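Local coordinates for protein metallo-carboxypeptidase (PDB 4A39) that probably removes C-terminal residues from peptides or proteins as a zinc-dependent M14 carboxypeptidase of the cytosolic type, at residues A62-G73 with Y102-P113; T346-H354 with W364-L372. All coordinates share one frame; numbering follows the deposited sequence.

Contact 1: residues A62-G73 with Y102-P113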
loop_
_atom_site.group_PDB
_atom_site.type_symbol
_atom_site.label_atom_id
_atom_site.label_comp_id
_atom_site.label_asym_id
_atom_site.label_seq_id
_atom_site.Cartn_x
_atom_site.Cartn_y
_atom_site.Cartn_z
ATOM N N ALA A 62 5.136 -23.704 25.916
ATOM C CA ALA A 62 5.645 -24.937 25.326
ATOM C C ALA A 62 4.511 -25.713 24.679
ATOM O O ALA A 62 4.391 -26.925 24.858
ATOM C CB ALA A 62 6.318 -25.790 26.404
ATOM N N THR A 63 3.690 -25.003 23.913
ATOM C CA THR A 63 2.542 -25.609 23.258
ATOM C C THR A 63 2.435 -25.186 21.797
ATOM O O THR A 63 2.426 -23.995 21.482
ATOM C CB THR A 63 1.241 -25.209 23.993
ATOM O OG1 THR A 63 1.283 -25.710 25.336
ATOM C CG2 THR A 63 0.014 -25.773 23.281
ATOM N N GLU A 64 2.358 -26.166 20.904
ATOM C CA GLU A 64 2.228 -25.873 19.486
ATOM C C GLU A 64 0.797 -25.451 19.185
ATOM O O GLU A 64 -0.151 -26.137 19.560
ATOM C CB GLU A 64 2.581 -27.101 18.644
ATOM C CG GLU A 64 2.274 -26.938 17.161
ATOM C CD GLU A 64 2.685 -28.144 16.339
ATOM O OE1 GLU A 64 2.255 -29.273 16.669
ATOM O OE2 GLU A 64 3.438 -27.962 15.358
ATOM N N HIS A 65 0.648 -24.309 18.521
ATOM C CA HIS A 65 -0.673 -23.815 18.147
ATOM C C HIS A 65 -0.795 -23.890 16.636
ATOM O O HIS A 65 0.088 -23.434 15.907
ATOM C CB HIS A 65 -0.872 -22.375 18.622
ATOM C CG HIS A 65 -0.930 -22.242 20.110
ATOM N ND1 HIS A 65 -2.052 -21.807 20.781
ATOM C CD2 HIS A 65 -0.014 -22.538 21.062
ATOM C CE1 HIS A 65 -1.827 -21.845 22.083
ATOM N NE2 HIS A 65 -0.597 -22.286 22.279
ATOM N N CYS A 66 -1.888 -24.486 16.172
ATOM C CA CYS A 66 -2.128 -24.653 14.748
ATOM C C CYS A 66 -3.395 -23.918 14.347
ATOM O O CYS A 66 -4.489 -24.245 14.808
ATOM C CB CYS A 66 -2.250 -26.139 14.431
ATOM S SG CYS A 66 -0.813 -27.035 15.025
ATOM N N PHE A 67 -3.229 -22.926 13.478
ATOM C CA PHE A 67 -4.335 -22.097 13.012
ATOM C C PHE A 67 -4.782 -22.428 11.596
ATOM O O PHE A 67 -3.977 -22.850 10.763
ATOM C CB PHE A 67 -3.918 -20.622 13.042
ATOM C CG PHE A 67 -3.529 -20.119 14.403
ATOM C CD1 PHE A 67 -2.242 -20.331 14.897
ATOM C CD2 PHE A 67 -4.445 -19.424 15.188
ATOM C CE1 PHE A 67 -1.871 -19.854 16.151
ATOM C CE2 PHE A 67 -4.085 -18.941 16.448
ATOM C CZ PHE A 67 -2.793 -19.156 16.932
ATOM N N THR A 68 -6.069 -22.221 11.334
ATOM C CA THR A 68 -6.634 -22.443 10.011
ATOM C C THR A 68 -7.654 -21.362 9.676
ATOM O O THR A 68 -8.568 -21.105 10.456
ATOM C CB THR A 68 -7.365 -23.802 9.897
ATOM O OG1 THR A 68 -6.429 -24.876 10.056
ATOM C CG2 THR A 68 -8.043 -23.919 8.526
ATOM N N LEU A 69 -7.473 -20.710 8.530
ATOM C CA LEU A 69 -8.430 -19.712 8.066
ATOM C C LEU A 69 -9.265 -20.558 7.107
ATOM O O LEU A 69 -8.912 -20.736 5.941
ATOM C CB LEU A 69 -7.716 -18.568 7.337
ATOM C CG LEU A 69 -6.657 -17.848 8.180
ATOM C CD1 LEU A 69 -6.189 -16.593 7.450
ATOM C CD2 LEU A 69 -7.245 -17.480 9.542
ATOM N N VAL A 70 -10.361 -21.094 7.634
ATOM C CA VAL A 70 -11.241 -21.998 6.899
ATOM C C VAL A 70 -11.878 -21.513 5.606
ATOM O O VAL A 70 -12.210 -22.331 4.743
ATOM C CB VAL A 70 -12.374 -22.523 7.811
ATOM C CG1 VAL A 70 -11.789 -23.106 9.088
ATOM C CG2 VAL A 70 -13.361 -21.408 8.119
ATOM N N ASN A 71 -12.052 -20.202 5.451
ATOM C CA ASN A 71 -12.686 -19.693 4.241
ATOM C C ASN A 71 -11.726 -19.013 3.268
ATOM O O ASN A 71 -12.142 -18.252 2.398
ATOM C CB ASN A 71 -13.847 -18.756 4.606
ATOM C CG ASN A 71 -13.395 -17.507 5.340
ATOM O OD1 ASN A 71 -12.283 -17.446 5.866
ATOM N ND2 ASN A 71 -14.272 -16.501 5.390
ATOM N N ALA A 72 -10.438 -19.310 3.404
ATOM C CA ALA A 72 -9.429 -18.730 2.520
ATOM C C ALA A 72 -9.746 -19.053 1.054
ATOM O O ALA A 72 -9.471 -18.258 0.157
ATOM C CB ALA A 72 -8.042 -19.263 2.892
ATOM N N GLY A 73 -10.337 -20.219 0.816
ATOM C CA GLY A 73 -10.672 -20.604 -0.545
ATOM C C GLY A 73 -11.689 -19.700 -1.224
ATOM O O GLY A 73 -11.788 -19.694 -2.453
ATOM N N TYR A 102 -1.166 -24.116 2.256
ATOM C CA TYR A 102 -2.492 -23.879 1.703
ATOM C C TYR A 102 -3.051 -25.106 0.981
ATOM O O TYR A 102 -2.382 -25.699 0.133
ATOM C CB TYR A 102 -2.448 -22.693 0.727
ATOM C CG TYR A 102 -3.787 -22.373 0.090
ATOM C CD1 TYR A 102 -4.847 -21.892 0.856
ATOM C CD2 TYR A 102 -3.996 -22.571 -1.273
ATOM C CE1 TYR A 102 -6.091 -21.615 0.277
ATOM C CE2 TYR A 102 -5.232 -22.299 -1.861
ATOM C CZ TYR A 102 -6.272 -21.823 -1.082
ATOM O OH TYR A 102 -7.493 -21.556 -1.664
ATOM N N ASP A 103 -4.274 -25.489 1.335
ATOM C CA ASP A 103 -4.949 -26.613 0.689
ATOM C C ASP A 103 -6.458 -26.367 0.669
ATOM O O ASP A 103 -6.915 -25.269 0.978
ATOM C CB ASP A 103 -4.623 -27.943 1.384
ATOM C CG ASP A 103 -4.964 -27.942 2.857
ATOM O OD1 ASP A 103 -5.949 -27.282 3.242
ATOM O OD2 ASP A 103 -4.253 -28.620 3.631
ATOM N N ALA A 104 -7.234 -27.383 0.307
ATOM C CA ALA A 104 -8.682 -27.235 0.224
ATOM C C ALA A 104 -9.339 -26.839 1.540
ATOM O O ALA A 104 -10.447 -26.298 1.543
ATOM C CB ALA A 104 -9.309 -28.522 -0.299
ATOM N N ASP A 105 -8.658 -27.100 2.654
ATOM C CA ASP A 105 -9.202 -26.776 3.969
ATOM C C ASP A 105 -8.955 -25.318 4.363
ATOM O O ASP A 105 -9.546 -24.817 5.324
ATOM C CB ASP A 105 -8.613 -27.716 5.025
ATOM C CG ASP A 105 -9.264 -27.545 6.385
ATOM O OD1 ASP A 105 -10.512 -27.535 6.446
ATOM O OD2 ASP A 105 -8.534 -27.429 7.393
ATOM N N GLY A 106 -8.082 -24.643 3.618
ATOM C CA GLY A 106 -7.797 -23.245 3.893
ATOM C C GLY A 106 -6.331 -22.939 4.137
ATOM O O GLY A 106 -5.465 -23.767 3.858
ATOM N N LEU A 107 -6.050 -21.739 4.642
ATOM C CA LEU A 107 -4.675 -21.347 4.948
ATOM C C LEU A 107 -4.368 -21.841 6.351
ATOM O O LEU A 107 -5.160 -21.631 7.269
ATOM C CB LEU A 107 -4.509 -19.822 4.918
ATOM C CG LEU A 107 -3.095 -19.318 5.250
ATOM C CD1 LEU A 107 -2.174 -19.598 4.072
ATOM C CD2 LEU A 107 -3.116 -17.833 5.557
ATOM N N HIS A 108 -3.221 -22.497 6.510
ATOM C CA HIS A 108 -2.804 -23.010 7.807
ATOM C C HIS A 108 -1.448 -22.429 8.186
ATOM O O HIS A 108 -0.594 -22.226 7.329
ATOM C CB HIS A 108 -2.660 -24.538 7.772
ATOM C CG HIS A 108 -3.847 -25.253 7.204
ATOM N ND1 HIS A 108 -3.924 -25.639 5.883
ATOM C CD2 HIS A 108 -5.009 -25.641 7.780
ATOM C CE1 HIS A 108 -5.086 -26.235 5.669
ATOM N NE2 HIS A 108 -5.763 -26.248 6.805
ATOM N N PHE A 109 -1.261 -22.149 9.472
ATOM C CA PHE A 109 0.025 -21.675 9.957
ATOM C C PHE A 109 0.208 -22.123 11.403
ATOM O O PHE A 109 -0.767 -22.259 12.150
ATOM C CB PHE A 109 0.194 -20.150 9.771
ATOM C CG PHE A 109 -0.963 -19.311 10.253
ATOM C CD1 PHE A 109 -0.992 -18.820 11.556
ATOM C CD2 PHE A 109 -1.976 -18.940 9.374
ATOM C CE1 PHE A 109 -2.012 -17.962 11.975
ATOM C CE2 PHE A 109 -3.005 -18.079 9.784
ATOM C CZ PHE A 109 -3.019 -17.591 11.086
ATOM N N GLN A 110 1.456 -22.392 11.778
ATOM C CA GLN A 110 1.758 -22.872 13.120
ATOM C C GLN A 110 2.804 -22.054 13.863
ATOM O O GLN A 110 3.711 -21.467 13.263
ATOM C CB GLN A 110 2.235 -24.333 13.072
ATOM C CG GLN A 110 1.334 -25.306 12.305
ATOM C CD GLN A 110 1.502 -25.219 10.796
ATOM O OE1 GLN A 110 2.620 -25.192 10.283
ATOM N NE2 GLN A 110 0.383 -25.187 10.077
ATOM N N LEU A 111 2.681 -22.044 15.187
ATOM C CA LEU A 111 3.615 -21.331 16.044
ATOM C C LEU A 111 3.593 -21.879 17.458
ATOM O O LEU A 111 2.528 -22.178 18.001
ATOM C CB LEU A 111 3.265 -19.838 16.105
ATOM C CG LEU A 111 4.099 -18.996 17.083
ATOM C CD1 LEU A 111 5.531 -18.872 16.568
ATOM C CD2 LEU A 111 3.475 -17.618 17.237
ATOM N N GLU A 112 4.773 -22.043 18.048
ATOM C CA GLU A 112 4.871 -22.456 19.442
ATOM C C GLU A 112 5.313 -21.131 20.058
ATOM O O GLU A 112 6.507 -20.816 20.086
ATOM C CB GLU A 112 5.951 -23.517 19.647
ATOM C CG GLU A 112 5.999 -24.032 21.077
ATOM C CD GLU A 112 7.124 -25.014 21.318
ATOM O OE1 GLU A 112 7.290 -25.940 20.503
ATOM O OE2 GLU A 112 7.836 -24.861 22.333
ATOM N N PRO A 113 4.350 -20.324 20.539
ATOM C CA PRO A 113 4.631 -19.016 21.141
ATOM C C PRO A 113 5.560 -19.020 22.358
ATOM O O PRO A 113 5.436 -19.849 23.246
ATOM C CB PRO A 113 3.235 -18.485 21.465
ATOM C CG PRO A 113 2.483 -19.727 21.817
ATOM C CD PRO A 113 2.939 -20.705 20.747
HETATM O O HOH W 1 3.632 -22.061 23.608
HETATM O O HOH W 2 -2.340 -25.325 11.177
#
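Phe67 lays its CB over one face of the Phe109 ring, off-centre toward the rim, with CB 3.4 Å from Phe109 CE1. This CH-pi contact leaves the two rings nearly parallel, 16° between planes, yet slid so far apart that they barely overlap. Phe109 reaches under its partner because its CG sits between the backbone N and the carbonyl carbon (chi1 49°), which folds the ring back toward strand 65-69. The far edge of the same ring receives Leu69, whose CG lies 4.0 Å from Phe109 CE2, so Phe109 fills the hollow between Phe67 and Leu69. Farther along this face Leu69 and Leu107 run side by side, touching through Leu69 CD1 and Leu107 CD2 at 3.8 Å, while the methyl of Ala72 tucks against the Leu107 backbone and the edge of the Tyr102 ring. At the opposite end the Pro113 ring crosses His65 at about a right angle. Phe54 and Phe120 close over the two phenylalanines. The other face is polar: Asp105 pairs with Arg37, and water 2 bridges Phe67 O and Gln110 NE2, which is also hydrogen-bonded to Gln101 of strand 96-103. As modelled, His108 NE2 points at Asp105 OD2, though close contacts leave the ring's orientation doubtful. Gly106, with positive phi at the end of a beta turn, brings its CA to Leu69 O in a CA-H...O contact. Six backbone hydrogen bonds join His65, Phe67 and Leu69 to Leu111, Phe109 and Leu107. These mark an antiparallel pair whose apolar side is turned to a core, in the N-terminal domain of a cytosolic carboxypeptidase.

Contact 2: residues T346-H354 with W364-L372. With GEM ((2-guanidinoethylmercapto)succinic acid), chain D.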
loop_
_atom_site.group_PDB
_atom_site.type_symbol
_atom_site.label_atom_id
_atom_site.label_comp_id
_atom_site.label_asym_id
_atom_site.label_seq_id
_atom_site.Cartn_x
_atom_site.Cartn_y
_atom_site.Cartn_z
ATOM N N THR A 346 1.578 2.427 -11.316
ATOM C CA THR A 346 0.921 1.826 -10.174
ATOM C C THR A 346 2.126 1.064 -9.626
ATOM O O THR A 346 2.692 0.236 -10.340
ATOM C CB THR A 346 -0.159 0.805 -10.577
ATOM O OG1 THR A 346 -1.248 1.485 -11.221
ATOM C CG2 THR A 346 -0.675 0.080 -9.350
ATOM N N ILE A 347 2.553 1.376 -8.406
ATOM C CA ILE A 347 3.694 0.682 -7.811
ATOM C C ILE A 347 3.130 -0.482 -7.009
ATOM O O ILE A 347 2.202 -0.306 -6.215
ATOM C CB ILE A 347 4.516 1.615 -6.873
ATOM C CG1 ILE A 347 5.103 2.785 -7.675
ATOM C CG2 ILE A 347 5.631 0.827 -6.205
ATOM C CD1 ILE A 347 6.063 2.365 -8.776
ATOM N N GLU A 348 3.697 -1.667 -7.211
ATOM C CA GLU A 348 3.216 -2.866 -6.536
ATOM C C GLU A 348 4.266 -3.577 -5.692
ATOM O O GLU A 348 5.290 -4.020 -6.204
ATOM C CB GLU A 348 2.674 -3.853 -7.569
ATOM C CG GLU A 348 1.482 -3.364 -8.380
ATOM C CD GLU A 348 0.194 -3.350 -7.590
ATOM O OE1 GLU A 348 0.150 -3.952 -6.494
ATOM O OE2 GLU A 348 -0.787 -2.743 -8.072
ATOM N N MET A 349 4.002 -3.677 -4.395
ATOM C CA MET A 349 4.888 -4.378 -3.469
ATOM C C MET A 349 4.173 -5.673 -3.083
ATOM O O MET A 349 2.947 -5.707 -2.964
ATOM C CB MET A 349 5.166 -3.522 -2.236
ATOM C CG MET A 349 6.061 -2.321 -2.510
ATOM S SD MET A 349 6.089 -1.206 -1.092
ATOM C CE MET A 349 4.558 -0.276 -1.389
ATOM N N PRO A 350 4.934 -6.752 -2.868
ATOM C CA PRO A 350 4.365 -8.055 -2.511
ATOM C C PRO A 350 3.949 -8.300 -1.066
ATOM O O PRO A 350 4.558 -7.776 -0.138
ATOM C CB PRO A 350 5.463 -9.018 -2.929
ATOM C CG PRO A 350 6.701 -8.260 -2.530
ATOM C CD PRO A 350 6.399 -6.846 -3.028
ATOM N N PHE A 351 2.905 -9.110 -0.894
ATOM C CA PHE A 351 2.461 -9.509 0.437
ATOM C C PHE A 351 3.352 -10.672 0.865
ATOM O O PHE A 351 3.438 -10.996 2.050
ATOM C CB PHE A 351 1.004 -9.994 0.433
ATOM C CG PHE A 351 -0.003 -8.891 0.545
ATOM C CD1 PHE A 351 -0.455 -8.224 -0.589
ATOM C CD2 PHE A 351 -0.488 -8.507 1.786
ATOM C CE1 PHE A 351 -1.379 -7.188 -0.484
ATOM C CE2 PHE A 351 -1.413 -7.470 1.906
ATOM C CZ PHE A 351 -1.860 -6.808 0.767
ATOM N N LYS A 352 3.992 -11.307 -0.116
ATOM C CA LYS A 352 4.890 -12.438 0.122
ATOM C C LYS A 352 6.286 -11.857 0.355
ATOM O O LYS A 352 6.474 -11.071 1.281
ATOM C CB LYS A 352 4.873 -13.385 -1.091
ATOM C CG LYS A 352 3.520 -14.064 -1.318
ATOM C CD LYS A 352 3.485 -14.845 -2.622
ATOM C CE LYS A 352 2.137 -15.534 -2.821
ATOM N NZ LYS A 352 2.101 -16.288 -4.110
ATOM N N ASP A 353 7.258 -12.233 -0.470
ATOM C CA ASP A 353 8.617 -11.702 -0.341
ATOM C C ASP A 353 8.981 -11.161 -1.717
ATOM O O ASP A 353 8.253 -11.380 -2.682
ATOM C CB ASP A 353 9.595 -12.829 0.041
ATOM C CG ASP A 353 10.920 -12.317 0.623
ATOM O OD1 ASP A 353 11.196 -11.103 0.593
ATOM O OD2 ASP A 353 11.704 -13.158 1.116
ATOM N N HIS A 354 10.079 -10.415 -1.792
ATOM C CA HIS A 354 10.580 -9.918 -3.068
ATOM C C HIS A 354 11.623 -10.999 -3.325
ATOM O O HIS A 354 12.759 -10.895 -2.869
ATOM C CB HIS A 354 11.246 -8.549 -2.892
ATOM C CG HIS A 354 11.818 -7.983 -4.156
ATOM N ND1 HIS A 354 13.157 -7.681 -4.296
ATOM C CD2 HIS A 354 11.233 -7.645 -5.330
ATOM C CE1 HIS A 354 13.371 -7.180 -5.500
ATOM N NE2 HIS A 354 12.219 -7.147 -6.146
ATOM N N TRP A 364 8.455 -9.608 2.698
ATOM C CA TRP A 364 8.427 -8.170 2.441
ATOM C C TRP A 364 7.901 -7.572 3.744
ATOM O O TRP A 364 7.019 -8.152 4.392
ATOM C CB TRP A 364 7.516 -7.829 1.259
ATOM C CG TRP A 364 7.659 -6.398 0.814
ATOM C CD1 TRP A 364 6.738 -5.401 0.953
ATOM C CD2 TRP A 364 8.812 -5.796 0.203
ATOM N NE1 TRP A 364 7.243 -4.216 0.471
ATOM C CE2 TRP A 364 8.514 -4.429 0.003
ATOM C CE3 TRP A 364 10.068 -6.281 -0.194
ATOM C CZ2 TRP A 364 9.428 -3.534 -0.578
ATOM C CZ3 TRP A 364 10.978 -5.393 -0.773
ATOM C CH2 TRP A 364 10.648 -4.033 -0.959
ATOM N N SER A 365 8.435 -6.414 4.116
ATOM C CA SER A 365 8.101 -5.776 5.384
ATOM C C SER A 365 7.860 -4.275 5.320
ATOM O O SER A 365 8.055 -3.637 4.289
ATOM C CB SER A 365 9.261 -6.003 6.336
ATOM O OG SER A 365 10.405 -5.341 5.811
ATOM N N GLY A 366 7.465 -3.715 6.459
ATOM C CA GLY A 366 7.250 -2.286 6.529
ATOM C C GLY A 366 8.570 -1.574 6.286
ATOM O O GLY A 366 8.616 -0.565 5.586
ATOM N N ALA A 367 9.651 -2.106 6.851
ATOM C CA ALA A 367 10.970 -1.492 6.691
ATOM C C ALA A 367 11.442 -1.472 5.240
ATOM O O ALA A 367 11.996 -0.470 4.776
ATOM C CB ALA A 367 11.992 -2.213 7.564
ATOM N N ARG A 368 11.231 -2.571 4.521
ATOM C CA ARG A 368 11.646 -2.626 3.124
ATOM C C ARG A 368 10.751 -1.718 2.275
ATOM O O ARG A 368 11.197 -1.168 1.270
ATOM C CB ARG A 368 11.623 -4.073 2.620
ATOM C CG ARG A 368 12.698 -4.931 3.288
ATOM C CD ARG A 368 12.537 -6.413 2.993
ATOM N NE ARG A 368 13.052 -6.798 1.683
ATOM C CZ ARG A 368 12.969 -8.031 1.196
ATOM N NH1 ARG A 368 12.386 -8.983 1.914
ATOM N NH2 ARG A 368 13.477 -8.318 0.000
ATOM N N SER A 369 9.500 -1.548 2.693
ATOM C CA SER A 369 8.568 -0.673 1.986
ATOM C C SER A 369 9.055 0.768 2.144
ATOM O O SER A 369 9.061 1.544 1.189
ATOM C CB SER A 369 7.160 -0.818 2.571
ATOM O OG SER A 369 6.676 -2.143 2.401
ATOM N N LYS A 370 9.465 1.113 3.362
ATOM C CA LYS A 370 9.987 2.445 3.657
ATOM C C LYS A 370 11.214 2.722 2.795
ATOM O O LYS A 370 11.371 3.814 2.257
ATOM C CB LYS A 370 10.372 2.551 5.139
ATOM C CG LYS A 370 9.178 2.576 6.088
ATOM C CD LYS A 370 9.594 2.666 7.552
ATOM C CE LYS A 370 10.307 3.969 7.859
ATOM N NZ LYS A 370 10.540 4.091 9.327
ATOM N N ARG A 371 12.079 1.721 2.660
ATOM C CA ARG A 371 13.301 1.871 1.874
ATOM C C ARG A 371 12.985 2.097 0.400
ATOM O O ARG A 371 13.629 2.913 -0.265
ATOM C CB ARG A 371 14.192 0.629 2.030
ATOM C CG ARG A 371 15.667 0.886 1.742
ATOM C CD ARG A 371 16.226 -0.024 0.655
ATOM N NE ARG A 371 16.041 -1.450 0.932
ATOM C CZ ARG A 371 16.577 -2.103 1.960
ATOM N NH1 ARG A 371 17.345 -1.465 2.833
ATOM N NH2 ARG A 371 16.342 -3.402 2.113
ATOM N N LEU A 372 11.995 1.376 -0.120
ATOM C CA LEU A 372 11.622 1.539 -1.519
ATOM C C LEU A 372 11.146 2.974 -1.742
ATOM O O LEU A 372 11.415 3.574 -2.787
ATOM C CB LEU A 372 10.521 0.548 -1.911
ATOM C CG LEU A 372 10.086 0.586 -3.382
ATOM C CD1 LEU A 372 11.218 0.108 -4.284
ATOM C CD2 LEU A 372 8.862 -0.305 -3.562
HETATM C C8 GEM D . -4.579 -2.840 -9.441
HETATM S S7 GEM D . -3.683 -1.253 -9.276
HETATM C C6 GEM D . -3.034 -1.057 -10.976
HETATM C C5 GEM D . -2.766 -2.372 -11.713
HETATM N N3 GEM D . -4.031 -3.029 -12.070
HETATM C C1 GEM D . -4.356 -3.172 -13.353
HETATM N N4 GEM D . -3.536 -2.707 -14.293
HETATM N N2 GEM D . -5.493 -3.765 -13.702
HETATM C C9 GEM D . -6.061 -2.688 -9.092
HETATM O O14 GEM D . -6.487 -1.535 -8.856
HETATM O O15 GEM D . -6.741 -3.734 -9.070
HETATM C C10 GEM D . -3.930 -3.926 -8.581
HETATM C C11 GEM D . -3.968 -3.574 -7.091
HETATM O O12 GEM D . -2.889 -3.627 -6.459
HETATM O O13 GEM D . -5.081 -3.277 -6.611
#
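Trp364 is sandwiched at its indole: Pro350 CD lies over one face, in a CH-pi contact 4.1 Å from the centroid of the five-membered ring, and Arg368 CB rests on the opposite face. The guanidinium of Arg368 in turn has Trp364 CE3 over one of its own faces. At the indole edge comes Met349, a Met-aromatic contact in which NE1 gives weak hydrogen bonds to Met349 SD, at 3.6 Å, and to Ser369 OG. The Trp364 chi1 of -170° sets the indole between strand 346-350 and the first turn of its own helix. Met349 and Leu372 slide past each other in opposite directions, Met349 CG meeting Leu372 CD2 at 3.6 Å, and His354 CB leans on the six-membered ring through Trp364 CE3. Two polar links fasten the loop after the strand. Trp364 N donates to a lone pair of Lys352 O at 2.8 Å, and Arg368 NH1 reaches the syn side of Asp353 OD1, also at 2.8 Å, with carboxylate and guanidinium planes 88° apart. Asp353 OD1 accepts His354 N as well, from above the carboxylate plane, while OD2 takes Glu359 N. Glu312 provides a second carboxylate for Arg368 NH2. Across the strand, Glu348 turns to the ligand, its OE2 2.8 Å from GEM O12. Buried and flanked by two carboxylates, Arg368 probably stays charged, so that a buried ion pair and a tryptophan join the helix to the back of the strand that bears the predicted proton donor/acceptor Glu348.

Contact 1 lies within the nine-strand sheet, whereas contact 2 packs a helix on a strand of the seven-strand sheet and comes later in sequence. Their centres lie about 24 Å apart and their nearest atoms about 9 Å. Contact 1 sits in the N-terminal domain, away from the zinc and ligand sites. Contact 2 lies near the centre of the chain, about 8 Å between centres: the side chain of Met349 is about 10 Å from the bound zinc ion, that of Ile347 about 6 Å from the side chain of zinc ligand His273. Arg97, between the segments of contact 1 in sequence, bonds to Phe351 O and Trp364 O, linking the domains.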